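Local structure of Tat-secreted protein Rv2525c (Mycobacterium tuberculosis, 4PMQ) at residues A80-Q85 against V123-S128; G99-P104 against H135-V140; A12-A17 against L49-D54; L8-G13 against A28-S33. The protein may act as a peptidoglycan hydrolase with glycosidase activity and shows esterase activity toward p-nitrophenyl esters in vitro. All coordinates share one frame; numbering follows the deposited sequence.

Overall arrangement
The four contacts tie together one sheet, its helices and the loops between them. Interaction 4 is the buried one, joining strands 6-9 and 27-31 nearest the centre of the molecule, while interactions 1, 2 and 3 are partly buried. Interactions 3 and 4 share Ala12 and Gly13 and meet through the salt bridge between Glu51 and Arg30. Interactions 1 and 2 touch where Leu126 packs on Val140, helix 115-133 leading into strand 138-142. Interactions 1 and 4 lie on opposite sides of the chain's centre, centres about 22 Å apart. Chemistry follows place: close helix backbones in 1, an arginine on a turn in 2, carboxylates and waters in 3, strand pairing and aromatics in 4.

Interaction 1: A80-Q85 against V123-S128; sequences ASAGVQ and VPYLRS
Ala80 and Gly83 of helix 79-96 lie against Pro124, Tyr125 and Ser128 of helix 115-133, the local axes coming within 7.1 Å at a crossing angle of -30°. The polar link is a hydrogen bond from Ser128 OG to Ala80 O, 2.6 Å long. OG lies beside its own backbone N (chi1 -78°) and approaches the oxygen well off the C=O direction, tilted somewhat from the carbonyl plane. Ala80 O has two donors, the second being Val84 N of its own helix.

Van der Waals contacts flank this bond: Ala80 CB rests on Pro124 CB at 3.9 Å, an apolar pair, and Val84 CG1 sets a methyl 3.6 Å from Ser128 OG. Gly83 offers bare backbone: its CA is 3.5 Å from Ser128 CB and equally close to Tyr125 CD1. Tyr125 CG is anti to the backbone N (chi1 178°), which starts the side chain toward Gly83, while Ala82 C lies at the ring edge. Tyr125 OH is hydrogen-bonded to Trp129, which also meets the tyrosine edge-to-face.

Such close packing of two helices running in roughly the same direction is characteristic of the outer helical layer of a TIM-barrel-like fold, this family's clan.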
loop_
_atom_site.group_PDB
_atom_site.type_symbol
_atom_site.label_atom_id
_atom_site.label_comp_id
_atom_site.label_asym_id
_atom_site.label_seq_id
_atom_site.Cartn_x
_atom_site.Cartn_y
_atom_site.Cartn_z
ATOM N N ALA A 80 0.594 -2.614 -18.880
ATOM C CA ALA A 80 -0.857 -2.372 -18.966
ATOM C C ALA A 80 -1.684 -3.630 -18.719
ATOM O O ALA A 80 -2.646 -3.588 -17.930
ATOM C CB ALA A 80 -1.210 -1.758 -20.302
ATOM N N SER A 81 -1.333 -4.738 -19.377
ATOM C CA SER A 81 -2.079 -5.992 -19.231
ATOM C C SER A 81 -2.046 -6.453 -17.762
ATOM O O SER A 81 -3.099 -6.781 -17.188
ATOM C CB SER A 81 -1.510 -7.054 -20.164
ATOM O OG SER A 81 -2.206 -8.276 -19.984
ATOM N N ALA A 82 -0.851 -6.406 -17.126
ATOM C CA ALA A 82 -0.747 -6.783 -15.711
ATOM C C ALA A 82 -1.566 -5.831 -14.820
ATOM O O ALA A 82 -2.205 -6.260 -13.860
ATOM C CB ALA A 82 0.716 -6.788 -15.266
ATOM N N GLY A 83 -1.525 -4.549 -15.133
ATOM C CA GLY A 83 -2.245 -3.552 -14.355
ATOM C C GLY A 83 -3.729 -3.848 -14.237
ATOM O O GLY A 83 -4.282 -3.755 -13.131
ATOM N N VAL A 84 -4.398 -4.213 -15.360
ATOM C CA VAL A 84 -5.856 -4.413 -15.270
ATOM C C VAL A 84 -6.186 -5.650 -14.447
ATOM O O VAL A 84 -7.114 -5.593 -13.642
ATOM C CB VAL A 84 -6.612 -4.398 -16.624
ATOM C CG1 VAL A 84 -6.483 -3.038 -17.299
ATOM C CG2 VAL A 84 -6.159 -5.517 -17.556
ATOM N N GLN A 85 -5.399 -6.730 -14.602
ATOM C CA GLN A 85 -5.627 -7.953 -13.825
ATOM C C GLN A 85 -5.441 -7.690 -12.311
ATOM O O GLN A 85 -6.295 -8.064 -11.509
ATOM C CB GLN A 85 -4.641 -9.032 -14.292
ATOM C CG GLN A 85 -4.911 -9.515 -15.724
ATOM C CD GLN A 85 -3.724 -10.222 -16.351
ATOM O OE1 GLN A 85 -2.670 -10.427 -15.732
ATOM N NE2 GLN A 85 -3.851 -10.564 -17.623
ATOM N N VAL A 123 4.505 3.178 -15.993
ATOM C CA VAL A 123 3.497 4.124 -16.488
ATOM C C VAL A 123 2.270 3.305 -17.031
ATOM O O VAL A 123 1.171 3.494 -16.496
ATOM C CB VAL A 123 4.087 5.114 -17.528
ATOM C CG1 VAL A 123 2.989 5.842 -18.300
ATOM C CG2 VAL A 123 5.006 6.122 -16.831
ATOM N N PRO A 124 2.408 2.343 -17.974
ATOM C CA PRO A 124 1.187 1.633 -18.408
ATOM C C PRO A 124 0.550 0.865 -17.242
ATOM O O PRO A 124 -0.680 0.729 -17.204
ATOM C CB PRO A 124 1.659 0.708 -19.523
ATOM C CG PRO A 124 3.142 0.739 -19.509
ATOM C CD PRO A 124 3.583 1.980 -18.796
ATOM N N TYR A 125 1.393 0.317 -16.303
ATOM C CA TYR A 125 0.867 -0.430 -15.143
ATOM C C TYR A 125 -0.069 0.470 -14.298
ATOM O O TYR A 125 -1.241 0.127 -14.060
ATOM C CB TYR A 125 2.026 -0.957 -14.266
ATOM C CG TYR A 125 1.551 -1.696 -13.035
ATOM C CD1 TYR A 125 0.952 -2.950 -13.139
ATOM C CD2 TYR A 125 1.707 -1.149 -11.761
ATOM C CE1 TYR A 125 0.499 -3.633 -12.017
ATOM C CE2 TYR A 125 1.246 -1.823 -10.624
ATOM C CZ TYR A 125 0.622 -3.057 -10.761
ATOM O OH TYR A 125 0.139 -3.737 -9.667
ATOM N N LEU A 126 0.439 1.652 -13.918
ATOM C CA LEU A 126 -0.316 2.607 -13.095
ATOM C C LEU A 126 -1.507 3.227 -13.868
ATOM O O LEU A 126 -2.560 3.482 -13.262
ATOM C CB LEU A 126 0.606 3.693 -12.520
ATOM C CG LEU A 126 1.616 3.226 -11.452
ATOM C CD1 LEU A 126 2.475 4.386 -10.969
ATOM C CD2 LEU A 126 0.928 2.537 -10.246
ATOM N N ARG A 127 -1.361 3.433 -15.203
ATOM C CA ARG A 127 -2.482 3.944 -16.006
ATOM C C ARG A 127 -3.617 2.874 -16.001
ATOM O O ARG A 127 -4.795 3.250 -15.948
ATOM C CB ARG A 127 -2.055 4.314 -17.421
ATOM C CG ARG A 127 -1.211 5.585 -17.480
ATOM C CD ARG A 127 -0.859 5.936 -18.913
ATOM N NE ARG A 127 -0.207 7.246 -19.019
ATOM C CZ ARG A 127 0.540 7.632 -20.043
ATOM N NH1 ARG A 127 0.768 6.806 -21.057
ATOM N NH2 ARG A 127 1.106 8.833 -20.041
ATOM N N SER A 128 -3.263 1.551 -16.028
ATOM C CA SER A 128 -4.296 0.495 -15.935
ATOM C C SER A 128 -5.020 0.561 -14.607
ATOM O O SER A 128 -6.250 0.419 -14.577
ATOM C CB SER A 128 -3.689 -0.887 -16.121
ATOM O OG SER A 128 -3.461 -1.105 -17.497
#

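Interaction 2: G99-P104 against H135-V140; sequences GPTSAP and HQRTGV
Arg137 grips Ala103 O side-on with two nitrogens, NE at 2.8 Å and NH2 at 3.0 Å from that one oxygen. The oxygen lies in the guanidinium plane, 4° out of it for either donor. NH2 comes nearly along the C=O axis, whereas NE stands above the carbonyl plane. A bend at chi3 (72°) places NE for this grip. The third nitrogen, NH1, is hydrogen-bonded to a bound tartrate, probably from the crystallisation liquor. Thr101 O is also near NE, but the angle is too poor for a hydrogen bond. Thr101 CA lies over the centre of one guanidinium face, 3.8 Å above the plane.

The type I turn from Pro100 to Ala103 is closed by Ala103 N bonding to Pro100 O at 3.1 Å, and that oxygen also accepts from His94 NE2. A water donates to both Ser102 O and Gln136 O, linking the two backbones. Pro104 CA lies 3.1 Å from the backbone Arg137 O.

From here the two segments continue into the parallel strands 105-108 and 138-142, where Arg137 and Gly139 form backbone hydrogen bonds with Ile105, while the arginine side chain rests on Ser91 and His94 of helix 79-96.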
loop_
_atom_site.group_PDB
_atom_site.type_symbol
_atom_site.label_atom_id
_atom_site.label_comp_id
_atom_site.label_asym_id
_atom_site.label_seq_id
_atom_site.Cartn_x
_atom_site.Cartn_y
_atom_site.Cartn_z
ATOM N N GLY A 99 -14.344 -2.313 2.274
ATOM C CA GLY A 99 -13.659 -1.084 1.890
ATOM C C GLY A 99 -14.527 -0.239 0.976
ATOM O O GLY A 99 -15.138 -0.773 0.044
ATOM N N PRO A 100 -14.710 1.067 1.267
ATOM C CA PRO A 100 -15.568 1.884 0.392
ATOM C C PRO A 100 -14.897 2.300 -0.930
ATOM O O PRO A 100 -13.661 2.392 -1.027
ATOM C CB PRO A 100 -15.873 3.106 1.260
ATOM C CG PRO A 100 -14.645 3.272 2.110
ATOM C CD PRO A 100 -14.142 1.862 2.380
ATOM N N THR A 101 -15.710 2.610 -1.964
ATOM C CA THR A 101 -15.115 3.053 -3.246
ATOM C C THR A 101 -14.569 4.489 -3.134
ATOM O O THR A 101 -13.813 4.937 -3.999
ATOM C CB THR A 101 -16.087 2.889 -4.444
ATOM O OG1 THR A 101 -17.129 3.841 -4.335
ATOM C CG2 THR A 101 -16.670 1.493 -4.551
ATOM N N SER A 102 -14.879 5.213 -2.027
ATOM C CA SER A 102 -14.302 6.529 -1.808
ATOM C C SER A 102 -12.859 6.410 -1.323
ATOM O O SER A 102 -12.175 7.429 -1.211
ATOM C CB SER A 102 -15.130 7.311 -0.799
ATOM O OG SER A 102 -15.533 6.537 0.322
ATOM N N ALA A 103 -12.414 5.179 -0.988
ATOM C CA ALA A 103 -11.058 5.002 -0.487
ATOM C C ALA A 103 -10.121 4.515 -1.616
ATOM O O ALA A 103 -10.522 3.645 -2.392
ATOM C CB ALA A 103 -11.046 4.002 0.674
ATOM N N PRO A 104 -8.858 5.015 -1.669
ATOM C CA PRO A 104 -7.933 4.557 -2.709
ATOM C C PRO A 104 -7.339 3.206 -2.385
ATOM O O PRO A 104 -7.533 2.672 -1.278
ATOM C CB PRO A 104 -6.816 5.632 -2.668
ATOM C CG PRO A 104 -6.778 6.017 -1.201
ATOM C CD PRO A 104 -8.223 6.016 -0.778
ATOM N N HIS A 135 -8.422 7.598 -11.399
ATOM C CA HIS A 135 -7.299 8.428 -10.993
ATOM C C HIS A 135 -7.383 8.756 -9.491
ATOM O O HIS A 135 -6.382 8.613 -8.773
ATOM C CB HIS A 135 -7.306 9.719 -11.813
ATOM C CG HIS A 135 -6.289 10.721 -11.353
ATOM N ND1 HIS A 135 -4.941 10.543 -11.615
ATOM C CD2 HIS A 135 -6.463 11.903 -10.716
ATOM C CE1 HIS A 135 -4.328 11.598 -11.091
ATOM N NE2 HIS A 135 -5.203 12.451 -10.547
ATOM N N GLN A 136 -8.565 9.208 -9.029
ATOM C CA GLN A 136 -8.727 9.623 -7.624
ATOM C C GLN A 136 -8.481 8.473 -6.615
ATOM O O GLN A 136 -8.136 8.748 -5.462
ATOM C CB GLN A 136 -10.112 10.235 -7.406
ATOM C CG GLN A 136 -10.142 11.685 -7.867
ATOM C CD GLN A 136 -11.426 12.399 -7.487
ATOM O OE1 GLN A 136 -11.901 12.332 -6.351
ATOM N NE2 GLN A 136 -11.992 13.142 -8.418
ATOM N N ARG A 137 -8.632 7.212 -7.053
ATOM C CA ARG A 137 -8.450 6.058 -6.172
ATOM C C ARG A 137 -7.084 5.404 -6.316
ATOM O O ARG A 137 -6.806 4.453 -5.604
ATOM C CB ARG A 137 -9.513 4.979 -6.470
ATOM C CG ARG A 137 -10.932 5.378 -6.112
ATOM C CD ARG A 137 -11.816 4.123 -6.159
ATOM N NE ARG A 137 -11.531 3.239 -5.018
ATOM C CZ ARG A 137 -11.892 1.959 -4.948
ATOM N NH1 ARG A 137 -12.484 1.371 -5.979
ATOM N NH2 ARG A 137 -11.622 1.246 -3.859
ATOM N N THR A 138 -6.240 5.889 -7.237
ATOM C CA THR A 138 -4.972 5.233 -7.488
ATOM C C THR A 138 -3.907 5.774 -6.540
ATOM O O THR A 138 -3.504 6.931 -6.648
ATOM C CB THR A 138 -4.598 5.372 -8.980
ATOM O OG1 THR A 138 -5.607 4.700 -9.750
ATOM C CG2 THR A 138 -3.240 4.721 -9.313
ATOM N N GLY A 139 -3.419 4.891 -5.672
ATOM C CA GLY A 139 -2.315 5.205 -4.779
ATOM C C GLY A 139 -1.064 4.528 -5.301
ATOM O O GLY A 139 -1.130 3.519 -6.022
ATOM N N VAL A 140 0.100 5.064 -4.917
ATOM C CA VAL A 140 1.364 4.487 -5.352
ATOM C C VAL A 140 2.307 4.367 -4.165
ATOM O O VAL A 140 2.628 5.391 -3.554
ATOM C CB VAL A 140 2.037 5.331 -6.494
ATOM C CG1 VAL A 140 3.274 4.607 -7.057
ATOM C CG2 VAL A 140 1.051 5.626 -7.631
HETATM O O HOH W 1 -10.168 7.675 -3.340
#

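Interaction 3: A12-A17 against L49-D54; sequences AGVIPA and LSEARD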
loop_
_atom_site.group_PDB
_atom_site.type_symbol
_atom_site.label_atom_id
_atom_site.label_comp_id
_atom_site.label_asym_id
_atom_site.label_seq_id
_atom_site.Cartn_x
_atom_site.Cartn_y
_atom_site.Cartn_z
ATOM N N ALA A 12 2.724 -11.118 7.578
ATOM C CA ALA A 12 2.858 -12.450 8.173
ATOM C C ALA A 12 1.655 -12.950 8.963
ATOM O O ALA A 12 1.577 -14.141 9.235
ATOM C CB ALA A 12 4.100 -12.533 9.053
ATOM N N GLY A 13 0.727 -12.073 9.316
ATOM C CA GLY A 13 -0.412 -12.499 10.114
ATOM C C GLY A 13 -1.403 -11.387 10.364
ATOM O O GLY A 13 -1.233 -10.260 9.885
ATOM N N VAL A 14 -2.479 -11.729 11.065
ATOM C CA VAL A 14 -3.539 -10.783 11.398
ATOM C C VAL A 14 -3.352 -10.395 12.850
ATOM O O VAL A 14 -3.246 -11.272 13.698
ATOM C CB VAL A 14 -4.947 -11.385 11.134
ATOM C CG1 VAL A 14 -6.047 -10.432 11.585
ATOM C CG2 VAL A 14 -5.115 -11.747 9.655
ATOM N N ILE A 15 -3.347 -9.101 13.145
ATOM C CA ILE A 15 -3.148 -8.686 14.531
ATOM C C ILE A 15 -4.447 -8.192 15.150
ATOM O O ILE A 15 -5.100 -7.336 14.547
ATOM C CB ILE A 15 -2.051 -7.593 14.624
ATOM C CG1 ILE A 15 -0.705 -8.081 14.059
ATOM C CG2 ILE A 15 -1.887 -7.038 16.077
ATOM C CD1 ILE A 15 0.253 -6.908 13.738
ATOM N N PRO A 16 -4.814 -8.645 16.381
ATOM C CA PRO A 16 -6.003 -8.072 17.036
ATOM C C PRO A 16 -5.871 -6.551 17.088
ATOM O O PRO A 16 -4.788 -6.032 17.395
ATOM C CB PRO A 16 -5.988 -8.720 18.432
ATOM C CG PRO A 16 -5.238 -9.997 18.244
ATOM C CD PRO A 16 -4.169 -9.661 17.234
ATOM N N ALA A 17 -6.935 -5.823 16.722
ATOM C CA ALA A 17 -6.918 -4.363 16.710
ATOM C C ALA A 17 -6.501 -3.783 18.073
ATOM O O ALA A 17 -5.799 -2.760 18.126
ATOM C CB ALA A 17 -8.292 -3.840 16.334
ATOM N N LEU A 49 -13.208 -9.114 5.960
ATOM C CA LEU A 49 -14.208 -8.230 6.554
ATOM C C LEU A 49 -14.144 -8.191 8.110
ATOM O O LEU A 49 -14.210 -7.098 8.695
ATOM C CB LEU A 49 -15.600 -8.664 6.098
ATOM C CG LEU A 49 -16.788 -7.830 6.640
ATOM C CD1 LEU A 49 -16.754 -6.406 6.112
ATOM C CD2 LEU A 49 -18.124 -8.489 6.260
ATOM N N SER A 50 -13.979 -9.361 8.747
ATOM C CA SER A 50 -13.968 -9.460 10.230
ATOM C C SER A 50 -12.807 -8.646 10.831
ATOM O O SER A 50 -12.989 -7.994 11.863
ATOM C CB SER A 50 -13.867 -10.911 10.679
ATOM O OG SER A 50 -12.693 -11.535 10.183
ATOM N N GLU A 51 -11.643 -8.641 10.153
ATOM C CA GLU A 51 -10.497 -7.856 10.639
ATOM C C GLU A 51 -10.778 -6.355 10.471
ATOM O O GLU A 51 -10.525 -5.576 11.389
ATOM C CB GLU A 51 -9.215 -8.229 9.878
ATOM C CG GLU A 51 -8.036 -7.387 10.339
ATOM C CD GLU A 51 -6.808 -7.437 9.453
ATOM O OE1 GLU A 51 -6.724 -8.295 8.542
ATOM O OE2 GLU A 51 -5.901 -6.620 9.704
ATOM N N ALA A 52 -11.332 -5.946 9.307
ATOM C CA ALA A 52 -11.699 -4.537 9.072
ATOM C C ALA A 52 -12.694 -4.057 10.147
ATOM O O ALA A 52 -12.562 -2.951 10.686
ATOM C CB ALA A 52 -12.330 -4.394 7.693
ATOM N N ARG A 53 -13.645 -4.927 10.511
ATOM C CA ARG A 53 -14.642 -4.573 11.529
ATOM C C ARG A 53 -13.984 -4.428 12.923
ATOM O O ARG A 53 -14.328 -3.514 13.685
ATOM C CB ARG A 53 -15.763 -5.609 11.535
ATOM C CG ARG A 53 -16.685 -5.421 10.331
ATOM C CD ARG A 53 -17.985 -6.213 10.455
ATOM N NE ARG A 53 -18.741 -5.836 11.655
ATOM C CZ ARG A 53 -19.588 -4.811 11.724
ATOM N NH1 ARG A 53 -19.817 -4.054 10.657
ATOM N NH2 ARG A 53 -20.226 -4.549 12.855
ATOM N N ASP A 54 -12.953 -5.234 13.177
ATOM C CA ASP A 54 -12.197 -5.199 14.440
ATOM C C ASP A 54 -11.405 -3.897 14.524
ATOM O O ASP A 54 -11.456 -3.203 15.556
ATOM C CB ASP A 54 -11.259 -6.412 14.540
ATOM C CG ASP A 54 -10.466 -6.475 15.842
ATOM O OD1 ASP A 54 -10.983 -6.012 16.879
ATOM O OD2 ASP A 54 -9.334 -6.988 15.820
HETATM O O HOH W 2 -4.554 -6.812 11.989
HETATM O O HOH W 3 -7.872 -7.811 13.714
#
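Asp54 reaches from helix 49-57 to Ala17, the first residue of helix 17-22, while one turn earlier Glu51 meets Val14. From CB, the Asp54 side chain is directed at the other segment, with CG anti to the backbone N (chi1 -178°). CG comes 3.5 Å from Ala17 CB, and OD1 touches the same methyl. OD2 does most of the work. It accepts a hydrogen bond from Ala17 N, 2.8 Å long and almost straight at 173°. The N-H meets it from above the carboxylate plane, 40° out. OD2 also takes a hydrogen bond from a water, 2.7 Å away, that donates a second one to Ile15 O. The Ala17 CB methyl is also 3.3 Å from the backbone Asp54 O.

Val14 and Glu51 cross obliquely: Val14 CG1 lies 3.8 Å from Glu51 CD and just as near CG and OE1, so a methyl covers part of the buried acid. A second water donates to Glu51 OE2 and to Ile15 O, giving that carbonyl two water donors. Glu51 OE2 is further engaged in a salt bridge with Arg30 NE of strand 27-31.

The contact thus joins the loop after strand 6-9 to helix 49-57 through a direct bond to Asp54 and water bridges to both carboxylates. Pro16 occupies the N-cap position, and Asp54 OD2 serves the first N-H of helix 17-22; that bond and the nearby helix start would probably favour the ionised form of Asp54, as Arg30 may for Glu51.

Interaction 4: L8-G13 against A28-S33; sequences LDYAAG and AIRYVS
Leu8 and Ala28 pair as parallel neighbours in the beta-alpha-beta unit formed by strand 6-9, helix 17-22 and strand 27-31, part of a TIM-barrel-like fold. Here the packing is tight. Ile29 N donates to Leu8 O at 2.9 Å (158° at the hydrogen), and Ala28 CA lies 3.1 Å from the same oxygen. On the face of the sheet that carries Leu8 and Ala28, Ala28 CB touches Tyr10 OH at 3.5 Å. Tyr10 CG, set between the backbone N and the carbonyl carbon (chi1 37°), turns back toward strand 27-31, and the ring slants over Arg30, ring and guanidinium planes 25° apart. CE2 of Tyr10 lies over one face of the guanidinium, 3.5 Å above its plane and offset toward the rim. NE of Arg30 forms a salt bridge with Glu51, and NH2 is hydrogen-bonded to Gly44 O.

Beyond Asp9 the strands part, and the CA atoms of Ala11 and Tyr31 are 7.6 Å apart. Water fills in for backbone pairing: one molecule accepts from Tyr10 N and donates to Ile29 O. Tyr31 still reaches the first segment, with Tyr10 O at its ring edge and Ala11 CB 3.8 Å from its CE2. The Tyr31 hydroxyl is hydrogen-bonded to a glycerol and a tartrate, probably from the crystallisation liquor, which may mark a pocket. Asp9 OD2 is tied to Asn195 and Gln179, while OD1 accepts from a second water, 2.7 Å away, to which Tyr31 OH donates.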
loop_
_atom_site.group_PDB
_atom_site.type_symbol
_atom_site.label_atom_id
_atom_site.label_comp_id
_atom_site.label_asym_id
_atom_site.label_seq_id
_atom_site.Cartn_x
_atom_site.Cartn_y
_atom_site.Cartn_z
ATOM N N LEU A 8 0.652 0.837 10.855
ATOM C CA LEU A 8 1.517 -0.336 10.711
ATOM C C LEU A 8 1.154 -1.097 9.465
ATOM O O LEU A 8 -0.024 -1.173 9.130
ATOM C CB LEU A 8 1.352 -1.261 11.933
ATOM C CG LEU A 8 1.646 -0.637 13.306
ATOM C CD1 LEU A 8 1.460 -1.671 14.404
ATOM C CD2 LEU A 8 3.060 0.017 13.356
ATOM N N ASP A 9 2.147 -1.727 8.828
ATOM C CA ASP A 9 1.856 -2.634 7.718
ATOM C C ASP A 9 2.535 -3.977 8.014
ATOM O O ASP A 9 3.579 -4.016 8.666
ATOM C CB ASP A 9 2.226 -2.057 6.346
ATOM C CG ASP A 9 3.713 -2.029 6.073
ATOM O OD1 ASP A 9 4.274 -3.102 5.754
ATOM O OD2 ASP A 9 4.308 -0.941 6.172
ATOM N N TYR A 10 1.914 -5.081 7.582
ATOM C CA TYR A 10 2.409 -6.424 7.909
ATOM C C TYR A 10 1.771 -7.441 7.013
ATOM O O TYR A 10 0.593 -7.292 6.676
ATOM C CB TYR A 10 2.098 -6.779 9.380
ATOM C CG TYR A 10 0.759 -6.267 9.873
ATOM C CD1 TYR A 10 0.619 -4.962 10.341
ATOM C CD2 TYR A 10 -0.367 -7.094 9.892
ATOM C CE1 TYR A 10 -0.604 -4.483 10.801
ATOM C CE2 TYR A 10 -1.597 -6.632 10.380
ATOM C CZ TYR A 10 -1.708 -5.318 10.816
ATOM O OH TYR A 10 -2.880 -4.799 11.287
ATOM N N ALA A 11 2.534 -8.476 6.655
ATOM C CA ALA A 11 2.044 -9.546 5.782
ATOM C C ALA A 11 1.956 -10.897 6.483
ATOM O O ALA A 11 1.226 -11.769 5.987
ATOM C CB ALA A 11 2.976 -9.682 4.580
ATOM N N ALA A 12 2.724 -11.118 7.578
ATOM C CA ALA A 12 2.858 -12.450 8.173
ATOM C C ALA A 12 1.655 -12.950 8.963
ATOM O O ALA A 12 1.577 -14.141 9.235
ATOM C CB ALA A 12 4.100 -12.533 9.053
ATOM N N GLY A 13 0.727 -12.073 9.316
ATOM C CA GLY A 13 -0.412 -12.499 10.114
ATOM C C GLY A 13 -1.403 -11.387 10.364
ATOM O O GLY A 13 -1.233 -10.260 9.885
ATOM N N ALA A 28 -3.796 0.781 10.443
ATOM C CA ALA A 28 -2.931 -0.120 9.695
ATOM C C ALA A 28 -3.157 0.033 8.196
ATOM O O ALA A 28 -4.267 0.386 7.782
ATOM C CB ALA A 28 -3.211 -1.557 10.107
ATOM N N ILE A 29 -2.118 -0.247 7.401
ATOM C CA ILE A 29 -2.178 -0.280 5.927
ATOM C C ILE A 29 -2.193 -1.752 5.628
ATOM O O ILE A 29 -1.235 -2.447 5.988
ATOM C CB ILE A 29 -0.989 0.455 5.213
ATOM C CG1 ILE A 29 -0.841 1.919 5.688
ATOM C CG2 ILE A 29 -1.206 0.387 3.691
ATOM C CD1 ILE A 29 0.472 2.538 5.403
ATOM N N ARG A 30 -3.274 -2.239 5.019
ATOM C CA ARG A 30 -3.511 -3.658 4.867
ATOM C C ARG A 30 -3.688 -4.100 3.415
ATOM O O ARG A 30 -4.206 -3.361 2.571
ATOM C CB ARG A 30 -4.762 -4.018 5.709
ATOM C CG ARG A 30 -4.560 -3.750 7.225
ATOM C CD ARG A 30 -3.513 -4.679 7.834
ATOM N NE ARG A 30 -4.066 -6.026 7.847
ATOM C CZ ARG A 30 -3.672 -7.030 7.070
ATOM N NH1 ARG A 30 -2.635 -6.877 6.241
ATOM N NH2 ARG A 30 -4.307 -8.200 7.117
ATOM N N TYR A 31 -3.268 -5.353 3.137
ATOM C CA TYR A 31 -3.256 -5.889 1.798
ATOM C C TYR A 31 -4.603 -6.310 1.279
ATOM O O TYR A 31 -5.279 -7.162 1.876
ATOM C CB TYR A 31 -2.343 -7.120 1.753
ATOM C CG TYR A 31 -0.898 -6.773 1.968
ATOM C CD1 TYR A 31 -0.138 -6.212 0.942
ATOM C CD2 TYR A 31 -0.288 -6.979 3.204
ATOM C CE1 TYR A 31 1.204 -5.908 1.120
ATOM C CE2 TYR A 31 1.060 -6.666 3.400
ATOM C CZ TYR A 31 1.800 -6.138 2.348
ATOM O OH TYR A 31 3.131 -5.828 2.501
ATOM N N VAL A 32 -4.917 -5.812 0.083
ATOM C CA VAL A 32 -6.099 -6.255 -0.652
ATOM C C VAL A 32 -5.580 -7.119 -1.831
ATOM O O VAL A 32 -5.940 -6.923 -2.988
ATOM C CB VAL A 32 -7.033 -5.091 -1.073
ATOM C CG1 VAL A 32 -7.698 -4.474 0.162
ATOM C CG2 VAL A 32 -6.295 -4.012 -1.891
ATOM N N SER A 33 -4.718 -8.094 -1.493
ATOM C CA SER A 33 -4.057 -8.992 -2.448
ATOM C C SER A 33 -4.091 -10.438 -2.018
ATOM O O SER A 33 -4.171 -10.750 -0.833
ATOM C CB SER A 33 -2.589 -8.609 -2.583
ATOM O OG SER A 33 -2.445 -7.259 -2.941
HETATM O O HOH W 4 4.051 -5.689 4.963
HETATM O O HOH W 5 -0.297 -4.808 5.683
#